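Local coordinates for enoyl-CoA hydratase/isomerase family protein (Pseudomonas syringae pv. tomato, PDB 3OT6) that is assigned to the enoyl-CoA hydratase/isomerase family and probably acts on acyl-CoA thioesters, its exact reaction not being established, at residues I120-A123 with G124-I128. Residues are numbered along the deposited sequence; the frame is centred on the assembly and turned at random.
Sequences IGVA and GPFSI
V122 and F126, four residues apart, meet across a turn that carries the chain out of strand 118-122 of the crotonase-like core and toward the short strand 128-129 of a second sheet. It is a good example of how, in a connection between two sheets, an aromatic side chain can turn back onto the end of the strand from which the chain has just come. In the strand itself, I120 packs on V181, L186 and V193, and the backbone of G121 is hydrogen-bonded to K179 and V181 of the neighbouring strand. V122 then offers two things to the ring. With CG1 anti to the carbonyl carbon (chi1 -65°), its CG2 falls between the backbone N and that carbon and comes within 3.9 Å of F126 CE2, while its carbonyl O approaches F126 CD2 obliquely at 3.6 Å. A123 adds a second carbonyl: its O lies 3.6 Å from F126 CE2, at the ring edge and near its plane. Both oxygens thus gather on the CD2-CE2 side of the phenyl group. G124 follows with a positive phi of 144°, a conformation in which a side chain would collide with the carbonyl O of A123. P125 sits at the centre of an inverse gamma turn, closed by a weak bond from F126 N to G124 O, and its CD lies over one face of the F126 ring, offset toward the rim. That turn brings F126 round; with CG anti to its carbonyl carbon (chi1 -58°), the ring points back at the strand end, and H104 of strand 103-106 meets it edge-to-face. Between the two segments, which no conventional hydrogen bond joins, the contact thus combines one apolar approach with two carbonyl oxygens near the ring, A123 O probably being mildly attracted to the slightly positive edge hydrogens.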
ATOM      1  N   ILE A 120      -5.494   0.254   8.786  1.00 20.20           N
ATOM      2  CA  ILE A 120      -5.945   1.129   9.895  1.00 21.11           C
ATOM      3  C   ILE A 120      -5.457   2.520   9.671  1.00 20.94           C
ATOM      4  O   ILE A 120      -4.259   2.734   9.366  1.00 21.52           O
ATOM      5  CB  ILE A 120      -5.383   0.673  11.276  1.00 21.86           C
ATOM      6  CG1 ILE A 120      -5.696  -0.808  11.490  1.00 23.88           C
ATOM      7  CG2 ILE A 120      -5.993   1.534  12.417  1.00 19.62           C
ATOM      8  CD1 ILE A 120      -5.153  -1.381  12.854  1.00 29.94           C
ATOM      9  N   GLY A 121      -6.352   3.474   9.804  1.00 20.96           N
ATOM     10  CA  GLY A 121      -5.953   4.870   9.610  1.00 22.28           C
ATOM     11  C   GLY A 121      -6.180   5.672  10.876  1.00 22.73           C
ATOM     12  O   GLY A 121      -6.700   5.144  11.841  1.00 22.80           O
ATOM     13  N   VAL A 122      -5.807   6.945  10.874  1.00 24.90           N
ATOM     14  CA  VAL A 122      -5.954   7.789  12.092  1.00 27.61           C
ATOM     15  C   VAL A 122      -6.865   8.954  11.788  1.00 28.68           C
ATOM     16  O   VAL A 122      -6.792   9.511  10.682  1.00 30.98           O
ATOM     17  CB  VAL A 122      -4.572   8.240  12.708  1.00 27.01           C
ATOM     18  CG1 VAL A 122      -3.833   7.026  13.188  1.00 26.54           C
ATOM     19  CG2 VAL A 122      -3.719   8.951  11.690  1.00 28.01           C
ATOM     20  N   ALA A 123      -7.747   9.288  12.729  1.00 29.66           N
ATOM     21  CA  ALA A 123      -8.624  10.492  12.639  1.00 30.17           C
ATOM     22  C   ALA A 123      -7.837  11.808  12.612  1.00 31.40           C
ATOM     23  O   ALA A 123      -6.813  11.959  13.309  1.00 32.43           O
ATOM     24  CB  ALA A 123      -9.584  10.515  13.844  1.00 29.46           C
ATOM     25  N   GLY A 124      -8.321  12.768  11.834  1.00 32.60           N
ATOM     26  CA  GLY A 124      -7.701  14.073  11.788  1.00 32.72           C
ATOM     27  C   GLY A 124      -7.739  14.689  10.410  1.00 34.04           C
ATOM     28  O   GLY A 124      -8.461  14.205   9.521  1.00 34.37           O
ATOM     29  N   PRO A 125      -6.964  15.775  10.213  1.00 34.46           N
ATOM     30  CA  PRO A 125      -7.154  16.557   8.969  1.00 34.21           C
ATOM     31  C   PRO A 125      -6.379  15.937   7.811  1.00 34.13           C
ATOM     32  O   PRO A 125      -5.560  16.610   7.179  1.00 34.62           O
ATOM     33  CB  PRO A 125      -6.562  17.928   9.326  1.00 34.68           C
ATOM     34  CG  PRO A 125      -5.472  17.627  10.403  1.00 34.34           C
ATOM     35  CD  PRO A 125      -6.039  16.422  11.186  1.00 34.63           C
ATOM     36  N   PHE A 126      -6.615  14.650   7.530  1.00 32.81           N
ATOM     37  CA  PHE A 126      -5.751  13.940   6.571  1.00 29.38           C
ATOM     38  C   PHE A 126      -6.485  13.691   5.297  1.00 28.47           C
ATOM     39  O   PHE A 126      -7.705  13.708   5.293  1.00 29.27           O
ATOM     40  CB  PHE A 126      -5.236  12.680   7.191  1.00 28.88           C
ATOM     41  CG  PHE A 126      -4.453  12.918   8.461  1.00 27.72           C
ATOM     42  CD1 PHE A 126      -3.215  13.568   8.420  1.00 28.22           C
ATOM     43  CD2 PHE A 126      -4.957  12.502   9.685  1.00 26.56           C
ATOM     44  CE1 PHE A 126      -2.486  13.788   9.565  1.00 27.24           C
ATOM     45  CE2 PHE A 126      -4.231  12.703  10.863  1.00 27.27           C
ATOM     46  CZ  PHE A 126      -2.981  13.335  10.811  1.00 25.79           C
ATOM     47  N   SER A 127      -5.765  13.556   4.198  1.00 26.42           N
ATOM     48  CA  SER A 127      -6.400  13.174   2.950  1.00 26.16           C
ATOM     49  C   SER A 127      -5.953  11.779   2.558  1.00 24.59           C
ATOM     50  O   SER A 127      -4.723  11.481   2.552  1.00 25.13           O
ATOM     51  CB  SER A 127      -5.985  14.114   1.809  1.00 26.16           C
ATOM     52  OG  SER A 127      -6.369  15.407   2.198  1.00 31.92           O
ATOM     53  N   ILE A 128      -6.911  10.953   2.163  1.00 21.42           N
ATOM     54  CA  ILE A 128      -6.558   9.687   1.589  1.00 19.65           C
ATOM     55  C   ILE A 128      -7.256   9.574   0.247  1.00 20.11           C
ATOM     56  O   ILE A 128      -8.505   9.751   0.165  1.00 20.48           O
ATOM     57  CB  ILE A 128      -7.025   8.568   2.485  1.00 20.10           C
ATOM     58  CG1 ILE A 128      -6.261   8.583   3.814  1.00 16.94           C
ATOM     59  CG2 ILE A 128      -6.943   7.262   1.735  1.00 19.62           C
ATOM     60  CD1 ILE A 128      -6.917   7.764   4.837  1.00 17.59           C
TER